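Local coordinates for protein CDP-glucose-4,6-dehydratase (Yersinia pseudotuberculosis, PDB 1RKX) that catalyses the dehydration of CDP-D-glucose to its 4-keto-6-deoxy sugar nucleotide, using NAD bound in a Rossmann-type domain, at residues V36-T42 / M59-D65; K10-G16 / E82-A88. All coordinates share one frame; numbering follows the deposited sequence.

Contact 1 (V36-T42 / M59-D65); sequences VKGYSLT and MQSEIGD. With NAD (nicotinamide-adenine-dinucleotide), chain G.
Tyr39 reaches over to Glu62 of the neighbouring strand and to Gly64 and Asp65 just beyond its end. CB leaves the sheet on the face that carries Lys37 and Glu62, and with CG anti to the backbone N (chi1 -175°) the ring leans across to 62-65. Beyond CB, CD1 lies beside the Glu62 carboxylate, and CE1 comes within 3.6 Å of Glu62 OE2, an edge contact with ring and carboxylate planes 75° apart. CE2 rests near Gly64 O, while Gly64 CA sits over the ring face, 4.1 Å from the centroid of Tyr39, a CH-pi contact. At the tip, OH donates to Asp65 O (2.8 Å), arriving from above the carbonyl plane, 61° out of it. Strands 35-40 and 60-63 are parallel and belong to one beta-alpha-beta unit at the edge of the Rossmann sheet; five backbone-to-backbone hydrogen bonds, from Gln60 N to Val36 O through Gly64 N to Ser40 O, fix their register. The extended Lys37 chain brings NZ to 3.5 Å from Glu62 OE1, a salt bridge reinforced by a bridging water; Ser75 binds both groups, and Glu78 gives Lys37 NZ a second salt bridge. Where the strands end, Leu41 CD1 packs against the adenine of NAD, 3.6 Å from C5A, and Asp65 OD1 accepts a hydrogen bond from adenine N6A at 2.9 Å, while Arg67 holds OD2 by a salt bridge.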
loop_
_atom_site.group_PDB
_atom_site.type_symbol
_atom_site.label_atom_id
_atom_site.label_comp_id
_atom_site.label_asym_id
_atom_site.label_seq_id
_atom_site.Cartn_x
_atom_site.Cartn_y
_atom_site.Cartn_z
ATOM N N VAL C 36 13.221 -13.458 39.043
ATOM C CA VAL C 36 13.214 -12.170 38.367
ATOM C C VAL C 36 14.193 -11.113 38.853
ATOM O O VAL C 36 14.423 -10.961 40.058
ATOM C CB VAL C 36 11.805 -11.547 38.431
ATOM C CG1 VAL C 36 11.699 -10.392 37.440
ATOM C CG2 VAL C 36 10.747 -12.614 38.150
ATOM N N LYS C 37 14.756 -10.378 37.897
ATOM C CA LYS C 37 15.665 -9.274 38.191
ATOM C C LYS C 37 15.151 -8.068 37.415
ATOM O O LYS C 37 14.818 -8.180 36.237
ATOM C CB LYS C 37 17.102 -9.579 37.754
ATOM C CG LYS C 37 18.064 -8.421 38.059
ATOM C CD LYS C 37 19.519 -8.754 37.736
ATOM C CE LYS C 37 20.443 -7.598 38.119
ATOM N NZ LYS C 37 21.869 -7.853 37.761
ATOM N N GLY C 38 15.081 -6.922 38.079
ATOM C CA GLY C 38 14.604 -5.715 37.429
ATOM C C GLY C 38 15.680 -4.643 37.352
ATOM O O GLY C 38 16.578 -4.589 38.192
ATOM N N TYR C 39 15.580 -3.788 36.335
ATOM C CA TYR C 39 16.538 -2.699 36.126
ATOM C C TYR C 39 15.724 -1.483 35.692
ATOM O O TYR C 39 15.157 -1.478 34.595
ATOM C CB TYR C 39 17.526 -3.089 35.025
ATOM C CG TYR C 39 18.648 -2.099 34.783
ATOM C CD1 TYR C 39 19.890 -2.257 35.399
ATOM C CD2 TYR C 39 18.474 -1.017 33.919
ATOM C CE1 TYR C 39 20.939 -1.365 35.155
ATOM C CE2 TYR C 39 19.518 -0.113 33.670
ATOM C CZ TYR C 39 20.747 -0.300 34.292
ATOM O OH TYR C 39 21.786 0.569 34.047
ATOM N N SER C 40 15.657 -0.472 36.553
ATOM C CA SER C 40 14.895 0.749 36.270
ATOM C C SER C 40 15.439 1.913 37.078
ATOM O O SER C 40 16.318 1.751 37.923
ATOM C CB SER C 40 13.423 0.591 36.692
ATOM O OG SER C 40 12.838 -0.619 36.249
ATOM N N LEU C 41 14.900 3.096 36.811
ATOM C CA LEU C 41 15.254 4.268 37.596
ATOM C C LEU C 41 14.281 4.135 38.768
ATOM O O LEU C 41 13.398 3.272 38.742
ATOM C CB LEU C 41 14.937 5.558 36.841
ATOM C CG LEU C 41 15.738 5.887 35.584
ATOM C CD1 LEU C 41 15.211 7.186 34.987
ATOM C CD2 LEU C 41 17.216 6.021 35.934
ATOM N N THR C 42 14.432 4.974 39.783
ATOM C CA THR C 42 13.534 4.938 40.932
ATOM C C THR C 42 12.090 5.085 40.436
ATOM O O THR C 42 11.844 5.775 39.444
ATOM C CB THR C 42 13.862 6.088 41.909
ATOM O OG1 THR C 42 15.137 5.842 42.516
ATOM C CG2 THR C 42 12.799 6.207 42.992
ATOM N N MET C 59 12.049 -10.206 44.411
ATOM C CA MET C 59 12.921 -10.252 43.240
ATOM C C MET C 59 14.204 -9.462 43.469
ATOM O O MET C 59 14.387 -8.850 44.517
ATOM C CB MET C 59 12.186 -9.645 42.040
ATOM C CG MET C 59 11.919 -8.148 42.209
ATOM S SD MET C 59 10.970 -7.379 40.866
ATOM C CE MET C 59 12.195 -7.400 39.534
ATOM N N GLN C 60 15.091 -9.496 42.477
ATOM C CA GLN C 60 16.333 -8.730 42.517
ATOM C C GLN C 60 15.954 -7.387 41.907
ATOM O O GLN C 60 15.486 -7.337 40.775
ATOM C CB GLN C 60 17.403 -9.368 41.636
ATOM C CG GLN C 60 18.127 -10.546 42.235
ATOM C CD GLN C 60 19.305 -10.965 41.384
ATOM O OE1 GLN C 60 20.163 -10.148 41.053
ATOM N NE2 GLN C 60 19.357 -12.246 41.027
ATOM N N SER C 61 16.155 -6.304 42.647
ATOM C CA SER C 61 15.800 -4.985 42.152
ATOM C C SER C 61 17.024 -4.072 42.031
ATOM O O SER C 61 17.623 -3.687 43.036
ATOM C CB SER C 61 14.764 -4.370 43.091
ATOM O OG SER C 61 14.341 -3.100 42.654
ATOM N N GLU C 62 17.401 -3.738 40.799
ATOM C CA GLU C 62 18.545 -2.858 40.585
ATOM C C GLU C 62 18.102 -1.517 40.021
ATOM O O GLU C 62 17.295 -1.456 39.087
ATOM C CB GLU C 62 19.561 -3.481 39.625
ATOM C CG GLU C 62 20.841 -2.655 39.508
ATOM C CD GLU C 62 21.833 -3.220 38.515
ATOM O OE1 GLU C 62 21.742 -4.422 38.197
ATOM O OE2 GLU C 62 22.720 -2.461 38.067
ATOM N N ILE C 63 18.619 -0.441 40.600
ATOM C CA ILE C 63 18.286 0.889 40.125
ATOM C C ILE C 63 19.404 1.349 39.192
ATOM O O ILE C 63 20.568 1.433 39.591
ATOM C CB ILE C 63 18.139 1.885 41.289
ATOM C CG1 ILE C 63 16.963 1.472 42.185
ATOM C CG2 ILE C 63 17.937 3.292 40.748
ATOM C CD1 ILE C 63 15.637 1.308 41.450
ATOM N N GLY C 64 19.046 1.629 37.943
ATOM C CA GLY C 64 20.034 2.066 36.974
ATOM C C GLY C 64 19.375 2.695 35.764
ATOM O O GLY C 64 18.178 2.503 35.527
ATOM N N ASP C 65 20.153 3.454 35.002
ATOM C CA ASP C 65 19.653 4.123 33.808
ATOM C C ASP C 65 19.970 3.245 32.601
ATOM O O ASP C 65 21.102 2.790 32.457
ATOM C CB ASP C 65 20.347 5.478 33.665
ATOM C CG ASP C 65 19.613 6.417 32.735
ATOM O OD1 ASP C 65 19.301 6.016 31.597
ATOM O OD2 ASP C 65 19.351 7.570 33.148
HETATM P PA NAD G . 5.730 3.940 33.819
HETATM O O1A NAD G . 6.199 5.341 33.759
HETATM O O2A NAD G . 4.884 3.558 34.981
HETATM O O5B NAD G . 6.976 2.924 33.765
HETATM C C5B NAD G . 8.161 3.309 33.028
HETATM C C4B NAD G . 9.391 2.560 33.542
HETATM O O4B NAD G . 10.449 3.092 32.713
HETATM C C3B NAD G . 9.756 2.925 34.973
HETATM O O3B NAD G . 9.983 1.689 35.680
HETATM C C2B NAD G . 10.994 3.785 34.793
HETATM O O2B NAD G . 11.878 3.775 35.948
HETATM C C1B NAD G . 11.582 3.209 33.531
HETATM N N9A NAD G . 12.531 4.109 32.895
HETATM C C8A NAD G . 12.267 5.282 32.238
HETATM N N7A NAD G . 13.358 5.888 31.774
HETATM C C5A NAD G . 14.389 5.053 32.159
HETATM C C6A NAD G . 15.786 5.141 31.973
HETATM N N6A NAD G . 16.429 6.107 31.349
HETATM N N1A NAD G . 16.558 4.132 32.486
HETATM C C2A NAD G . 15.918 3.111 33.144
HETATM N N3A NAD G . 14.637 2.925 33.377
HETATM C C4A NAD G . 13.905 3.946 32.852
HETATM O O3 NAD G . 4.996 3.615 32.481
HETATM P PN NAD G . 4.237 2.257 31.973
HETATM O O1N NAD G . 2.841 2.666 31.801
HETATM O O2N NAD G . 4.423 1.206 33.006
HETATM O O5D NAD G . 4.910 1.987 30.566
HETATM C C5D NAD G . 5.635 0.762 30.415
HETATM C C4D NAD G . 6.137 0.630 28.991
HETATM O O4D NAD G . 4.923 0.506 28.176
HETATM C C3D NAD G . 6.898 1.798 28.365
HETATM O O3D NAD G . 7.807 1.266 27.381
HETATM C C2D NAD G . 5.779 2.594 27.706
HETATM O O2D NAD G . 6.306 3.446 26.676
HETATM C C1D NAD G . 4.921 1.483 27.161
HETATM N N1N NAD G . 3.563 1.926 26.870
HETATM C C2N NAD G . 2.604 2.147 27.875
HETATM C C3N NAD G . 1.196 2.516 27.530
HETATM C C7N NAD G . 0.239 2.674 28.640
HETATM O O7N NAD G . -0.929 2.958 28.332
HETATM N N7N NAD G . 0.573 2.525 29.939
HETATM C C4N NAD G . 0.854 2.799 26.084
HETATM C C5N NAD G . 1.995 2.544 25.152
HETATM C C6N NAD G . 3.200 2.149 25.506
HETATM O O HOH W 1 23.813 -6.184 38.912
#

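Contact 2 (K10-G16 / E82-A88). With NAD (nicotinamide-adenine-dinucleotide), chain G.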
loop_
_atom_site.group_PDB
_atom_site.type_symbol
_atom_site.label_atom_id
_atom_site.label_comp_id
_atom_site.label_asym_id
_atom_site.label_seq_id
_atom_site.Cartn_x
_atom_site.Cartn_y
_atom_site.Cartn_z
ATOM N N LYS C 10 12.492 -19.946 35.757
ATOM C CA LYS C 10 13.057 -19.219 34.619
ATOM C C LYS C 10 13.710 -17.927 35.088
ATOM O O LYS C 10 13.172 -17.228 35.948
ATOM C CB LYS C 10 11.970 -18.885 33.591
ATOM C CG LYS C 10 11.418 -20.078 32.821
ATOM C CD LYS C 10 12.475 -20.694 31.920
ATOM C CE LYS C 10 11.900 -21.801 31.052
ATOM N NZ LYS C 10 11.326 -22.919 31.869
ATOM N N ARG C 11 14.872 -17.614 34.529
ATOM C CA ARG C 11 15.575 -16.393 34.894
ATOM C C ARG C 11 15.078 -15.298 33.951
ATOM O O ARG C 11 15.397 -15.295 32.764
ATOM C CB ARG C 11 17.089 -16.586 34.755
ATOM C CG ARG C 11 17.640 -17.724 35.608
ATOM C CD ARG C 11 19.147 -17.857 35.467
ATOM N NE ARG C 11 19.869 -16.789 36.154
ATOM C CZ ARG C 11 19.940 -16.655 37.475
ATOM N NH1 ARG C 11 19.328 -17.525 38.270
ATOM N NH2 ARG C 11 20.629 -15.652 38.009
ATOM N N VAL C 12 14.292 -14.375 34.495
ATOM C CA VAL C 12 13.703 -13.294 33.708
ATOM C C VAL C 12 14.217 -11.918 34.124
ATOM O O VAL C 12 14.186 -11.555 35.304
ATOM C CB VAL C 12 12.157 -13.324 33.835
ATOM C CG1 VAL C 12 11.522 -12.343 32.851
ATOM C CG2 VAL C 12 11.647 -14.735 33.588
ATOM N N PHE C 13 14.682 -11.159 33.136
ATOM C CA PHE C 13 15.215 -9.819 33.353
ATOM C C PHE C 13 14.169 -8.832 32.841
ATOM O O PHE C 13 13.744 -8.918 31.693
ATOM C CB PHE C 13 16.521 -9.656 32.569
ATOM C CG PHE C 13 17.269 -8.385 32.879
ATOM C CD1 PHE C 13 18.098 -8.304 33.993
ATOM C CD2 PHE C 13 17.167 -7.279 32.039
ATOM C CE1 PHE C 13 18.822 -7.136 34.269
ATOM C CE2 PHE C 13 17.882 -6.106 32.302
ATOM C CZ PHE C 13 18.712 -6.035 33.418
ATOM N N VAL C 14 13.761 -7.896 33.690
ATOM C CA VAL C 14 12.744 -6.923 33.313
ATOM C C VAL C 14 13.182 -5.470 33.495
ATOM O O VAL C 14 13.407 -5.032 34.621
ATOM C CB VAL C 14 11.456 -7.121 34.154
ATOM C CG1 VAL C 14 10.399 -6.095 33.740
ATOM C CG2 VAL C 14 10.931 -8.545 33.994
ATOM N N THR C 15 13.306 -4.718 32.403
ATOM C CA THR C 15 13.657 -3.310 32.552
ATOM C C THR C 15 12.329 -2.609 32.784
ATOM O O THR C 15 11.300 -3.033 32.243
ATOM C CB THR C 15 14.335 -2.707 31.288
ATOM O OG1 THR C 15 13.412 -2.704 30.187
ATOM C CG2 THR C 15 15.578 -3.501 30.919
ATOM N N GLY C 16 12.338 -1.554 33.591
ATOM C CA GLY C 16 11.112 -0.831 33.863
ATOM C C GLY C 16 10.216 -1.513 34.886
ATOM O O GLY C 16 9.004 -1.284 34.905
ATOM N N GLU C 82 17.355 -15.801 30.647
ATOM C CA GLU C 82 16.986 -16.639 29.509
ATOM C C GLU C 82 15.863 -15.905 28.785
ATOM O O GLU C 82 15.609 -16.133 27.605
ATOM C CB GLU C 82 16.426 -17.982 29.966
ATOM C CG GLU C 82 17.248 -18.745 30.967
ATOM C CD GLU C 82 16.463 -19.920 31.515
ATOM O OE1 GLU C 82 16.164 -20.844 30.725
ATOM O OE2 GLU C 82 16.129 -19.901 32.724
ATOM N N ILE C 83 15.181 -15.040 29.525
ATOM C CA ILE C 83 14.071 -14.270 28.983
ATOM C C ILE C 83 14.186 -12.814 29.414
ATOM O O ILE C 83 14.463 -12.517 30.581
ATOM C CB ILE C 83 12.718 -14.832 29.472
ATOM C CG1 ILE C 83 12.585 -16.302 29.065
ATOM C CG2 ILE C 83 11.567 -14.023 28.872
ATOM C CD1 ILE C 83 11.352 -16.992 29.633
ATOM N N VAL C 84 13.959 -11.907 28.469
ATOM C CA VAL C 84 14.042 -10.486 28.751
ATOM C C VAL C 84 12.802 -9.726 28.284
ATOM O O VAL C 84 12.331 -9.921 27.167
ATOM C CB VAL C 84 15.260 -9.843 28.054
ATOM C CG1 VAL C 84 15.258 -8.335 28.307
ATOM C CG2 VAL C 84 16.553 -10.475 28.557
ATOM N N PHE C 85 12.280 -8.871 29.155
ATOM C CA PHE C 85 11.140 -8.018 28.830
ATOM C C PHE C 85 11.653 -6.590 28.972
ATOM O O PHE C 85 12.018 -6.162 30.074
ATOM C CB PHE C 85 9.979 -8.223 29.806
ATOM C CG PHE C 85 9.246 -9.522 29.624
ATOM C CD1 PHE C 85 9.580 -10.637 30.389
ATOM C CD2 PHE C 85 8.205 -9.627 28.702
ATOM C CE1 PHE C 85 8.880 -11.842 30.243
ATOM C CE2 PHE C 85 7.497 -10.825 28.544
ATOM C CZ PHE C 85 7.836 -11.936 29.319
ATOM N N HIS C 86 11.699 -5.856 27.863
ATOM C CA HIS C 86 12.175 -4.480 27.897
ATOM C C HIS C 86 10.994 -3.521 27.955
ATOM O O HIS C 86 10.332 -3.278 26.945
ATOM C CB HIS C 86 13.043 -4.198 26.662
ATOM C CG HIS C 86 13.530 -2.782 26.564
ATOM N ND1 HIS C 86 14.105 -2.114 27.624
ATOM C CD2 HIS C 86 13.535 -1.912 25.524
ATOM C CE1 HIS C 86 14.440 -0.893 27.243
ATOM N NE2 HIS C 86 14.107 -0.746 25.972
ATOM N N MET C 87 10.727 -2.986 29.144
ATOM C CA MET C 87 9.624 -2.055 29.315
ATOM C C MET C 87 10.041 -0.657 29.742
ATOM O O MET C 87 9.206 0.242 29.809
ATOM C CB MET C 87 8.605 -2.613 30.310
ATOM C CG MET C 87 7.809 -3.775 29.747
ATOM S SD MET C 87 6.257 -4.059 30.610
ATOM C CE MET C 87 6.821 -5.056 31.932
ATOM N N ALA C 88 11.324 -0.468 30.031
ATOM C CA ALA C 88 11.809 0.841 30.447
ATOM C C ALA C 88 11.783 1.813 29.269
ATOM O O ALA C 88 12.240 1.493 28.168
ATOM C CB ALA C 88 13.229 0.732 31.004
HETATM P PA NAD G . 5.730 3.940 33.819
HETATM O O1A NAD G . 6.199 5.341 33.759
HETATM O O2A NAD G . 4.884 3.558 34.981
HETATM O O5B NAD G . 6.976 2.924 33.765
HETATM C C5B NAD G . 8.161 3.309 33.028
HETATM C C4B NAD G . 9.391 2.560 33.542
HETATM O O4B NAD G . 10.449 3.092 32.713
HETATM C C3B NAD G . 9.756 2.925 34.973
HETATM O O3B NAD G . 9.983 1.689 35.680
HETATM C C2B NAD G . 10.994 3.785 34.793
HETATM O O2B NAD G . 11.878 3.775 35.948
HETATM C C1B NAD G . 11.582 3.209 33.531
HETATM N N9A NAD G . 12.531 4.109 32.895
HETATM C C8A NAD G . 12.267 5.282 32.238
HETATM N N7A NAD G . 13.358 5.888 31.774
HETATM C C5A NAD G . 14.389 5.053 32.159
HETATM C C6A NAD G . 15.786 5.141 31.973
HETATM N N6A NAD G . 16.429 6.107 31.349
HETATM N N1A NAD G . 16.558 4.132 32.486
HETATM C C2A NAD G . 15.918 3.111 33.144
HETATM N N3A NAD G . 14.637 2.925 33.377
HETATM C C4A NAD G . 13.905 3.946 32.852
HETATM O O3 NAD G . 4.996 3.615 32.481
HETATM P PN NAD G . 4.237 2.257 31.973
HETATM O O1N NAD G . 2.841 2.666 31.801
HETATM O O2N NAD G . 4.423 1.206 33.006
HETATM O O5D NAD G . 4.910 1.987 30.566
HETATM C C5D NAD G . 5.635 0.762 30.415
HETATM C C4D NAD G . 6.137 0.630 28.991
HETATM O O4D NAD G . 4.923 0.506 28.176
HETATM C C3D NAD G . 6.898 1.798 28.365
HETATM O O3D NAD G . 7.807 1.266 27.381
HETATM C C2D NAD G . 5.779 2.594 27.706
HETATM O O2D NAD G . 6.306 3.446 26.676
HETATM C C1D NAD G . 4.921 1.483 27.161
HETATM N N1N NAD G . 3.563 1.926 26.870
HETATM C C2N NAD G . 2.604 2.147 27.875
HETATM C C3N NAD G . 1.196 2.516 27.530
HETATM C C7N NAD G . 0.239 2.674 28.640
HETATM O O7N NAD G . -0.929 2.958 28.332
HETATM N N7N NAD G . 0.573 2.525 29.939
HETATM C C4N NAD G . 0.854 2.799 26.084
HETATM C C5N NAD G . 1.995 2.544 25.152
HETATM C C6N NAD G . 3.200 2.149 25.506
#
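Thr15 and His86 meet obliquely, the threonine hydroxyl lying at the edge of the imidazole near its plane. OG1 occupies the position between the backbone N and the carbonyl carbon (chi1 65°), which aims it across the strand boundary at His86 ND1, 2.7 Å away; either atom could be the donor of this hydrogen bond. The same oxygen accepts from Ala88 N (3.1 Å, 169° at the hydrogen) and, weakly, from Met87 N. On the other face of the sheet, Val12 and Phe85 also meet at a slant: Val12 CG1 touches the ring edge, 3.6 Å from Phe85 CD1. Further along this face, Val14 and Met87 run side by side, pointing the same way, with Val14 CG1 4.1 Å from Met87 CE; Leu25 and Leu29 of helix 20-31 pack over this row. At the start of the strands Glu82 stands about perpendicular to Lys10 and Arg11. Its OE2 takes Arg11 N at 3.2 Å, on the anti side and 33° out of the carboxylate plane, while OE1 is held by Tyr250 OH. Arg11 O in turn accepts from both Glu82 N (2.9 Å) and Ile83 N. The two strands are first and fourth in chain order, yet neighbours in the middle of the Rossmann sheet. Ala88 N shares a peptide group with Met87 O, which accepts from NAD O3D at 3.0 Å, so the hydroxyl of Thr15 probably helps, as a second-shell group, to orient the carbonyl that binds the nicotinamide ribose.

In the fold
Contact 1 and contact 2 have centres about 10 Å apart and join directly, because strands 35-40 and 11-15 are neighbours in the same parallel sheet. Two probable hydrogen bonds stitch them together: Lys37 O to Val14 N at 2.8 Å and Lys37 N to Val12 O at 2.9 Å. Together with the pairings inside each contact this gives the order 60-63, 35-40, 11-15, 83-86, with contact 1 at the outer edge and contact 2 nearer the middle. All four strands run the same way, so their C-terminal ends lie along one edge of the sheet, where NAD binds. Contact 1 serves mainly the adenine end; contact 2 binds the nicotinamide ribose, although Ala88 CB also lies 3.5 Å from adenine N3A of NAD.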